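PDB 5ZIG: cellobiose 2-epimerase from Spirochaeta thermophila DSM 6192, which probably catalyses the reversible epimerisation of cellobiose to 4-O-beta-D-glucopyranosyl-D-mannose, as a member of the N-acylglucosamine 2-epimerase family. Local coordinates for residues K118-A123 with M191-H196; A125-A130 with Y201-R206; W360-T365 with G378-S383. All blocks are in the same frame, centred on the assembly; numbering follows the deposited sequence.

Contact 1 (K118-A123 with M191-H196); sequences KLYGNA and MNTHLH
Tyr-120 reaches across from the first turn of helix 119-136 and brings one edge of its ring up to the face of His-196, on helix 191-208. This is an offset edge-to-face pair: the ring centroids are 4.9 Å apart and the planes stand at 67°, with Tyr-120 CE2 3.3 Å from His-196 CD2. The tyrosine gets there because its CG is anti to the backbone N (chi1 -175°), which lays the ring side by side with His-196, both pointing the same way. Its hydroxyl ends up over the imidazole, displaced toward the rim. Asn-192 comes in obliquely on the same ring carbon. Its CG is also anti to the backbone N, and its ND2 comes within 3.1 Å of Tyr-120 CE2, with the amide plane only 26° from the ring plane. Nearer the backbone of Tyr-120, Thr-193 OG1 lies 3.5 Å from Tyr-120 CB while bonding to Glu-166, and Thr-193 CG2 meets Leu-119 CB. Ala-123 CB packs on the carbonyl O of His-196. At the side-chain tips one water, 2.8 Å from Tyr-120 OH, donates to Asn-192 OD1 and accepts a weak bond from His-196 NE2. The polar link from the tyrosine hydroxyl to Asn-192 and His-196 thus runs through this water, while the bond of His-196 ND1 to Glu-199 probably fixes the turn of the imidazole.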
loop_
_atom_site.group_PDB
_atom_site.type_symbol
_atom_site.label_atom_id
_atom_site.label_comp_id
_atom_site.label_asym_id
_atom_site.label_seq_id
_atom_site.Cartn_x
_atom_site.Cartn_y
_atom_site.Cartn_z
ATOM N N LYS A 118 1.203 14.270 -8.222
ATOM C CA LYS A 118 2.028 13.073 -8.158
ATOM C C LYS A 118 1.187 11.862 -8.543
ATOM O O LYS A 118 0.105 11.645 -7.988
ATOM C CB LYS A 118 2.619 12.898 -6.759
ATOM C CG LYS A 118 3.404 14.117 -6.282
ATOM C CD LYS A 118 4.471 13.757 -5.238
ATOM C CE LYS A 118 5.142 15.001 -4.651
ATOM N NZ LYS A 118 6.415 14.659 -3.947
ATOM N N LEU A 119 1.682 11.086 -9.510
ATOM C CA LEU A 119 0.955 9.893 -9.926
ATOM C C LEU A 119 0.771 8.937 -8.756
ATOM O O LEU A 119 -0.286 8.303 -8.625
ATOM C CB LEU A 119 1.679 9.210 -11.085
ATOM C CG LEU A 119 1.290 9.830 -12.432
ATOM C CD1 LEU A 119 1.739 11.295 -12.564
ATOM C CD2 LEU A 119 1.824 8.989 -13.548
ATOM N N TYR A 120 1.768 8.864 -7.879
ATOM C CA TYR A 120 1.638 8.052 -6.674
ATOM C C TYR A 120 0.355 8.377 -5.941
ATOM O O TYR A 120 -0.437 7.483 -5.629
ATOM C CB TYR A 120 2.832 8.267 -5.768
ATOM C CG TYR A 120 2.829 7.364 -4.561
ATOM C CD1 TYR A 120 2.216 7.755 -3.376
ATOM C CD2 TYR A 120 3.432 6.115 -4.611
ATOM C CE1 TYR A 120 2.209 6.927 -2.271
ATOM C CE2 TYR A 120 3.437 5.280 -3.499
ATOM C CZ TYR A 120 2.826 5.692 -2.333
ATOM O OH TYR A 120 2.827 4.861 -1.227
ATOM N N GLY A 121 0.122 9.656 -5.663
ATOM C CA GLY A 121 -1.090 10.034 -4.955
ATOM C C GLY A 121 -2.356 9.921 -5.775
ATOM O O GLY A 121 -3.409 9.537 -5.261
ATOM N N ASN A 122 -2.284 10.308 -7.049
ATOM C CA ASN A 122 -3.440 10.137 -7.916
ATOM C C ASN A 122 -3.792 8.658 -8.097
ATOM O O ASN A 122 -4.979 8.318 -8.227
ATOM C CB ASN A 122 -3.172 10.830 -9.257
ATOM C CG ASN A 122 -3.361 12.344 -9.168
ATOM O OD1 ASN A 122 -4.435 12.854 -9.461
ATOM N ND2 ASN A 122 -2.337 13.052 -8.720
ATOM N N ALA A 123 -2.788 7.769 -8.094
ATOM C CA ALA A 123 -3.053 6.322 -8.060
ATOM C C ALA A 123 -3.884 5.949 -6.841
ATOM O O ALA A 123 -4.961 5.358 -6.966
ATOM C CB ALA A 123 -1.746 5.523 -8.049
ATOM N N MET A 191 10.192 2.745 -8.837
ATOM C CA MET A 191 9.430 1.509 -8.629
ATOM C C MET A 191 8.218 1.781 -7.759
ATOM O O MET A 191 7.120 1.279 -8.020
ATOM C CB MET A 191 10.352 0.442 -8.009
ATOM C CG MET A 191 9.767 -0.761 -7.190
ATOM S SD MET A 191 8.973 -0.394 -5.612
ATOM C CE MET A 191 10.452 0.042 -4.663
ATOM N N ASN A 192 8.394 2.646 -6.766
ATOM C CA ASN A 192 7.358 2.867 -5.775
ATOM C C ASN A 192 6.072 3.354 -6.432
ATOM O O ASN A 192 4.987 2.805 -6.196
ATOM C CB ASN A 192 7.881 3.865 -4.743
ATOM C CG ASN A 192 6.921 4.076 -3.623
ATOM O OD1 ASN A 192 6.508 3.126 -2.957
ATOM N ND2 ASN A 192 6.543 5.325 -3.408
ATOM N N THR A 193 6.185 4.373 -7.287
ATOM C CA THR A 193 5.015 4.883 -7.988
ATOM C C THR A 193 4.455 3.855 -8.965
ATOM O O THR A 193 3.231 3.719 -9.108
ATOM C CB THR A 193 5.378 6.181 -8.709
ATOM O OG1 THR A 193 5.579 7.214 -7.731
ATOM C CG2 THR A 193 4.272 6.587 -9.642
ATOM N N HIS A 194 5.325 3.107 -9.634
ATOM C CA HIS A 194 4.822 2.104 -10.567
ATOM C C HIS A 194 4.047 1.012 -9.843
ATOM O O HIS A 194 3.003 0.561 -10.332
ATOM C CB HIS A 194 5.969 1.529 -11.393
ATOM C CG HIS A 194 6.354 2.412 -12.536
ATOM N ND1 HIS A 194 7.209 3.482 -12.388
ATOM C CD2 HIS A 194 5.941 2.437 -13.825
ATOM C CE1 HIS A 194 7.346 4.096 -13.547
ATOM N NE2 HIS A 194 6.585 3.487 -14.436
ATOM N N LEU A 195 4.515 0.615 -8.651
ATOM C CA LEU A 195 3.838 -0.452 -7.917
ATOM C C LEU A 195 2.453 -0.008 -7.489
ATOM O O LEU A 195 1.493 -0.784 -7.527
ATOM C CB LEU A 195 4.662 -0.872 -6.695
ATOM C CG LEU A 195 4.042 -1.946 -5.781
ATOM C CD1 LEU A 195 4.033 -3.245 -6.539
ATOM C CD2 LEU A 195 4.805 -2.144 -4.473
ATOM N N HIS A 196 2.302 1.236 -7.058
ATOM C CA HIS A 196 0.983 1.592 -6.561
ATOM C C HIS A 196 0.021 1.949 -7.678
ATOM O O HIS A 196 -1.198 1.907 -7.471
ATOM C CB HIS A 196 1.122 2.683 -5.498
ATOM C CG HIS A 196 1.672 2.142 -4.214
ATOM N ND1 HIS A 196 0.876 1.521 -3.272
ATOM C CD2 HIS A 196 2.942 2.062 -3.746
ATOM C CE1 HIS A 196 1.626 1.124 -2.261
ATOM N NE2 HIS A 196 2.884 1.426 -2.529
HETATM O O HOH W 1 4.853 3.118 -0.520
#

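Contact 2 (A125-A130 with Y201-R206); sequences AVYALA and YSTLFR. With EDO (1,2-ethanediol), chain E.
The ring of Tyr-127 turns an edge, not a face, to Thr-203: the hydroxyl OG1 of Thr-203 lies close to the ring plane, 3.3 Å from Tyr-127 CE1. O2 of a 1,2-ethanediol, probably left from the crystallisation liquor, meets the same stretch of ring edge. On a face, the ring of Trp-65 stacks against Tyr-127. At the tip, Tyr-127 OH and the diol O2 share a hydrogen bond of 2.7 Å in which either could be the donor, and Arg-388 adds a weak bond to the same hydroxyl. The ring reaches this position because its CG stands anti to the backbone N (chi1 -174°), which throws it forward to the threonine although the side chain does not start out aimed at that helix. Thr-203 divides its branches: OG1 goes to the tyrosine, while CG2 turns to Ala-130 and lies 4.0 Å from Ala-130 CB. Farther round the interface the packing is purely apolar, Val-126 CG1 meeting Leu-204 CD2 at 4.2 Å across two obliquely set side chains. An alanine in place of Tyr-127 would probably leave Trp-65 without its stacking mate and open a gap beside Thr-203. The small Ala-130 faces the other helix directly, and the short axes of 125-130 and 201-206 approach to 8.6 Å at 30°. These helices, 119-136 and 191-208, run roughly parallel as neighbours. Helix 139-156 backs the apolar side, where Thr-148 touches Val-126 and Trp-146 touches Leu-204, while Phe-205 touches Met-217 of helix 211-228 and Ser-202 touches Glu-263 of helix 251-269.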
loop_
_atom_site.group_PDB
_atom_site.type_symbol
_atom_site.label_atom_id
_atom_site.label_comp_id
_atom_site.label_asym_id
_atom_site.label_seq_id
_atom_site.Cartn_x
_atom_site.Cartn_y
_atom_site.Cartn_z
ATOM N N ALA A 125 -5.766 7.681 -5.091
ATOM C CA ALA A 125 -7.122 8.199 -5.213
ATOM C C ALA A 125 -7.981 7.251 -6.038
ATOM O O ALA A 125 -9.128 6.969 -5.684
ATOM C CB ALA A 125 -7.116 9.606 -5.840
ATOM N N VAL A 126 -7.453 6.767 -7.158
ATOM C CA VAL A 126 -8.218 5.820 -7.962
ATOM C C VAL A 126 -8.541 4.581 -7.128
ATOM O O VAL A 126 -9.709 4.197 -6.983
ATOM C CB VAL A 126 -7.451 5.476 -9.251
ATOM C CG1 VAL A 126 -8.016 4.186 -9.921
ATOM C CG2 VAL A 126 -7.472 6.666 -10.215
ATOM N N TYR A 127 -7.506 3.996 -6.511
ATOM C CA TYR A 127 -7.649 2.847 -5.601
ATOM C C TYR A 127 -8.768 3.060 -4.585
ATOM O O TYR A 127 -9.679 2.237 -4.461
ATOM C CB TYR A 127 -6.304 2.625 -4.894
ATOM C CG TYR A 127 -6.145 1.396 -4.000
ATOM C CD1 TYR A 127 -6.376 0.109 -4.476
ATOM C CD2 TYR A 127 -5.692 1.538 -2.678
ATOM C CE1 TYR A 127 -6.180 -1.039 -3.622
ATOM C CE2 TYR A 127 -5.486 0.446 -1.860
ATOM C CZ TYR A 127 -5.732 -0.843 -2.326
ATOM O OH TYR A 127 -5.544 -1.912 -1.462
ATOM N N ALA A 128 -8.744 4.198 -3.890
ATOM C CA ALA A 128 -9.715 4.465 -2.839
ATOM C C ALA A 128 -11.097 4.807 -3.379
ATOM O O ALA A 128 -12.101 4.506 -2.719
ATOM C CB ALA A 128 -9.227 5.601 -1.942
ATOM N N LEU A 129 -11.179 5.464 -4.542
ATOM C CA LEU A 129 -12.488 5.810 -5.090
ATOM C C LEU A 129 -13.227 4.583 -5.586
ATOM O O LEU A 129 -14.459 4.523 -5.502
ATOM C CB LEU A 129 -12.338 6.816 -6.231
ATOM C CG LEU A 129 -12.074 8.264 -5.821
ATOM C CD1 LEU A 129 -11.266 8.968 -6.911
ATOM C CD2 LEU A 129 -13.382 8.990 -5.565
ATOM N N ALA A 130 -12.493 3.609 -6.127
ATOM C CA ALA A 130 -13.099 2.349 -6.525
ATOM C C ALA A 130 -13.644 1.607 -5.310
ATOM O O ALA A 130 -14.775 1.107 -5.332
ATOM C CB ALA A 130 -12.070 1.499 -7.279
ATOM N N TYR A 201 -4.866 -0.228 -10.279
ATOM C CA TYR A 201 -5.503 -0.723 -11.499
ATOM C C TYR A 201 -6.103 -2.104 -11.286
ATOM O O TYR A 201 -7.216 -2.369 -11.752
ATOM C CB TYR A 201 -4.505 -0.744 -12.652
ATOM C CG TYR A 201 -4.200 0.633 -13.224
ATOM C CD1 TYR A 201 -4.690 1.786 -12.618
ATOM C CD2 TYR A 201 -3.440 0.774 -14.370
ATOM C CE1 TYR A 201 -4.415 3.050 -13.138
ATOM C CE2 TYR A 201 -3.143 2.056 -14.907
ATOM C CZ TYR A 201 -3.646 3.180 -14.286
ATOM O OH TYR A 201 -3.387 4.445 -14.804
ATOM N N SER A 202 -5.382 -2.997 -10.596
ATOM C CA SER A 202 -5.970 -4.286 -10.215
ATOM C C SER A 202 -7.355 -4.097 -9.605
ATOM O O SER A 202 -8.312 -4.783 -9.980
ATOM C CB SER A 202 -5.057 -5.041 -9.240
ATOM O OG SER A 202 -3.863 -5.486 -9.874
ATOM N N THR A 203 -7.487 -3.128 -8.696
ATOM C CA THR A 203 -8.754 -2.886 -8.012
ATOM C C THR A 203 -9.770 -2.191 -8.927
ATOM O O THR A 203 -10.967 -2.507 -8.878
ATOM C CB THR A 203 -8.486 -2.082 -6.719
ATOM O OG1 THR A 203 -7.874 -2.938 -5.745
ATOM C CG2 THR A 203 -9.770 -1.500 -6.112
ATOM N N LEU A 204 -9.324 -1.250 -9.769
ATOM C CA LEU A 204 -10.246 -0.651 -10.739
ATOM C C LEU A 204 -10.741 -1.704 -11.726
ATOM O O LEU A 204 -11.923 -1.720 -12.088
ATOM C CB LEU A 204 -9.573 0.526 -11.468
ATOM C CG LEU A 204 -10.437 1.301 -12.480
ATOM C CD1 LEU A 204 -11.662 1.938 -11.805
ATOM C CD2 LEU A 204 -9.640 2.336 -13.280
ATOM N N PHE A 205 -9.863 -2.624 -12.127
ATOM C CA PHE A 205 -10.276 -3.717 -13.008
ATOM C C PHE A 205 -11.203 -4.703 -12.298
ATOM O O PHE A 205 -12.173 -5.188 -12.893
ATOM C CB PHE A 205 -9.051 -4.451 -13.554
ATOM C CG PHE A 205 -9.386 -5.602 -14.466
ATOM C CD1 PHE A 205 -9.822 -5.375 -15.759
ATOM C CD2 PHE A 205 -9.265 -6.915 -14.021
ATOM C CE1 PHE A 205 -10.126 -6.428 -16.595
ATOM C CE2 PHE A 205 -9.566 -7.973 -14.846
ATOM C CZ PHE A 205 -9.997 -7.732 -16.136
ATOM N N ARG A 206 -10.906 -5.036 -11.038
ATOM C CA ARG A 206 -11.820 -5.883 -10.279
ATOM C C ARG A 206 -13.200 -5.251 -10.194
ATOM O O ARG A 206 -14.221 -5.940 -10.306
ATOM C CB ARG A 206 -11.278 -6.143 -8.874
ATOM C CG ARG A 206 -12.263 -6.952 -8.022
ATOM C CD ARG A 206 -11.719 -7.257 -6.604
ATOM N NE ARG A 206 -10.810 -8.392 -6.636
ATOM C CZ ARG A 206 -9.490 -8.301 -6.598
ATOM N NH1 ARG A 206 -8.907 -7.110 -6.508
ATOM N NH2 ARG A 206 -8.753 -9.406 -6.638
HETATM C C1 EDO E . -6.162 -5.864 -2.076
HETATM O O1 EDO E . -7.186 -4.866 -2.170
HETATM C C2 EDO E . -4.997 -5.461 -2.966
HETATM O O2 EDO E . -5.009 -4.033 -3.063
#

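Contact 3 (W360-T365 with G378-S383); sequences WFWAVT and GMWKAS
Lys-381 NZ is gripped from several directions: it gives a 3.0 Å hydrogen bond to the carbonyl O of Trp-360, another to the carbonyl of Lys-376, and forms a salt bridge with Glu-359. The site belongs to the (alpha/alpha)6 barrel of the N-acylglucosamine 2-epimerase family, where the loop leading into the last helix, 384-402, folds back on the residues just before the short strand 363-364. In the bond to Trp-360, NZ approaches at 148° to the C=O and is tilted 15° from the carbonyl plane. Lys-381 reaches it with a chain extended through its first three torsions and bent only at the last (chi4 -85°), which swings NZ round to the carbonyl. This buried ammonium is thus probably well compensated by one carboxylate and two carbonyls, and Trp-315 adds a cation-pi contact. The aliphatic part of the same side chain does a second job, running past the indole of Trp-362 in the opposite direction. Lys-381 CB lies 3.6 Å from Trp-362 CZ3, and Lys-381 CD comes near CE3 of that indole. Outside the two segments, Tyr-374 stacks on Trp-362, and strand 309-314 lends Val-314 as a further neighbour. Within the loop, the backbone N of Gly-378 bonds to the carbonyl O of Lys-381 at 2.9 Å, drawing the residues between them into a tight bend. Trp-380 approaches with the root of its side chain while its own indole leads off elsewhere. Its CB lies in the plane of the Trp-362 indole, at the benzene edge, 3.4 Å from CH2.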
loop_
_atom_site.group_PDB
_atom_site.type_symbol
_atom_site.label_atom_id
_atom_site.label_comp_id
_atom_site.label_asym_id
_atom_site.label_seq_id
_atom_site.Cartn_x
_atom_site.Cartn_y
_atom_site.Cartn_z
ATOM N N TRP A 360 -0.591 1.577 16.064
ATOM C CA TRP A 360 0.685 0.960 15.938
ATOM C C TRP A 360 1.822 1.969 15.865
ATOM O O TRP A 360 1.679 3.007 15.311
ATOM C CB TRP A 360 0.749 0.095 14.671
ATOM C CG TRP A 360 -0.179 -1.114 14.520
ATOM C CD1 TRP A 360 -1.292 -1.399 15.216
ATOM C CD2 TRP A 360 -0.056 -2.160 13.577
ATOM N NE1 TRP A 360 -1.857 -2.507 14.799
ATOM C CE2 TRP A 360 -1.112 -3.027 13.794
ATOM C CE3 TRP A 360 0.843 -2.452 12.582
ATOM C CZ2 TRP A 360 -1.286 -4.163 13.046
ATOM C CZ3 TRP A 360 0.662 -3.576 11.863
ATOM C CH2 TRP A 360 -0.389 -4.411 12.096
ATOM N N PHE A 361 2.943 1.668 16.487
ATOM C CA PHE A 361 4.123 2.502 16.326
ATOM C C PHE A 361 4.549 2.528 14.863
ATOM O O PHE A 361 4.344 1.565 14.123
ATOM C CB PHE A 361 5.245 1.989 17.218
ATOM C CG PHE A 361 4.962 2.166 18.702
ATOM C CD1 PHE A 361 4.926 1.073 19.572
ATOM C CD2 PHE A 361 4.713 3.430 19.219
ATOM C CE1 PHE A 361 4.657 1.252 20.934
ATOM C CE2 PHE A 361 4.446 3.613 20.578
ATOM C CZ PHE A 361 4.424 2.523 21.435
ATOM N N TRP A 362 5.104 3.671 14.430
ATOM C CA TRP A 362 5.745 3.724 13.116
ATOM C C TRP A 362 6.871 2.698 13.006
ATOM O O TRP A 362 7.055 2.077 11.955
ATOM C CB TRP A 362 6.295 5.130 12.858
ATOM C CG TRP A 362 7.069 5.226 11.577
ATOM C CD1 TRP A 362 8.326 4.743 11.327
ATOM C CD2 TRP A 362 6.641 5.870 10.371
ATOM N NE1 TRP A 362 8.695 5.027 10.037
ATOM C CE2 TRP A 362 7.683 5.726 9.428
ATOM C CE3 TRP A 362 5.482 6.563 10.003
ATOM C CZ2 TRP A 362 7.593 6.225 8.132
ATOM C CZ3 TRP A 362 5.390 7.058 8.706
ATOM C CH2 TRP A 362 6.444 6.883 7.787
ATOM N N ALA A 363 7.654 2.536 14.074
ATOM C CA ALA A 363 8.825 1.669 14.046
ATOM C C ALA A 363 9.323 1.393 15.464
ATOM O O ALA A 363 9.109 2.181 16.395
ATOM C CB ALA A 363 9.946 2.277 13.199
ATOM N N VAL A 364 9.976 0.238 15.604
ATOM C CA VAL A 364 10.616 -0.176 16.842
ATOM C C VAL A 364 11.998 -0.737 16.522
ATOM O O VAL A 364 12.327 -1.021 15.368
ATOM C CB VAL A 364 9.742 -1.194 17.601
ATOM C CG1 VAL A 364 8.421 -0.581 18.030
ATOM C CG2 VAL A 364 9.429 -2.355 16.651
ATOM N N THR A 365 12.814 -0.891 17.557
ATOM C CA THR A 365 14.131 -1.490 17.373
ATOM C C THR A 365 13.954 -2.977 17.090
ATOM O O THR A 365 12.875 -3.524 17.323
ATOM C CB THR A 365 14.995 -1.299 18.627
ATOM O OG1 THR A 365 14.363 -1.942 19.741
ATOM C CG2 THR A 365 15.147 0.174 18.936
ATOM N N GLY A 378 0.042 10.736 9.801
ATOM C CA GLY A 378 0.446 11.908 9.043
ATOM C C GLY A 378 0.468 11.650 7.554
ATOM O O GLY A 378 -0.271 10.806 7.044
ATOM N N MET A 379 1.334 12.389 6.866
ATOM C CA MET A 379 1.448 12.262 5.417
ATOM C C MET A 379 1.871 10.860 5.012
ATOM O O MET A 379 1.577 10.419 3.897
ATOM C CB MET A 379 2.451 13.279 4.872
ATOM C CG MET A 379 2.093 14.723 5.154
ATOM S SD MET A 379 1.166 15.422 3.786
ATOM C CE MET A 379 2.283 15.130 2.406
ATOM N N TRP A 380 2.578 10.157 5.885
ATOM C CA TRP A 380 3.171 8.885 5.523
ATOM C C TRP A 380 2.560 7.700 6.258
ATOM O O TRP A 380 2.803 6.553 5.865
ATOM C CB TRP A 380 4.683 8.932 5.772
ATOM C CG TRP A 380 5.432 9.743 4.752
ATOM C CD1 TRP A 380 5.629 9.427 3.432
ATOM C CD2 TRP A 380 6.080 11.008 4.960
ATOM N NE1 TRP A 380 6.364 10.411 2.815
ATOM C CE2 TRP A 380 6.654 11.391 3.730
ATOM C CE3 TRP A 380 6.234 11.850 6.069
ATOM C CZ2 TRP A 380 7.372 12.581 3.579
ATOM C CZ3 TRP A 380 6.950 13.024 5.920
ATOM C CH2 TRP A 380 7.508 13.382 4.684
ATOM N N LYS A 381 1.768 7.925 7.301
ATOM C CA LYS A 381 1.130 6.803 7.962
ATOM C C LYS A 381 -0.344 7.104 8.168
ATOM O O LYS A 381 -0.711 8.080 8.833
ATOM C CB LYS A 381 1.837 6.457 9.266
ATOM C CG LYS A 381 1.091 5.479 10.164
ATOM C CD LYS A 381 1.938 5.175 11.388
ATOM C CE LYS A 381 1.336 4.017 12.212
ATOM N NZ LYS A 381 0.314 4.548 13.135
ATOM N N ALA A 382 -1.177 6.265 7.578
ATOM C CA ALA A 382 -2.616 6.340 7.730
ATOM C C ALA A 382 -3.120 4.981 8.204
ATOM O O ALA A 382 -2.418 4.274 8.928
ATOM C CB ALA A 382 -3.274 6.762 6.411
ATOM N N SER A 383 -4.319 4.635 7.839
ATOM C CA SER A 383 -4.921 3.413 8.268
ATOM C C SER A 383 -4.943 2.246 7.281
ATOM O O SER A 383 -5.564 1.306 7.542
ATOM C CB SER A 383 -6.329 3.697 8.712
ATOM O OG SER A 383 -7.139 3.932 7.651
#

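How the contacts relate
Contacts 1 and 2 are two levels of one interface: both join helix 119-136 to helix 191-208, their centres 13 Å apart, the first at the helix starts and the second farther along. Their segments alternate in the sequence, as expected for two helices running the same way. Contact 3 follows both along the chain, its centre 19 Å from that of contact 1 and 24 Å from that of contact 2, on the opposite side of the chain's centre from contact 2. It joins the residues leading into edge strand 363-364 of a small antiparallel sheet to the loop before helix 384-402. Contacts 1 and 2 thus hold one helix pair of the barrel together, while contact 3 is separate local packing.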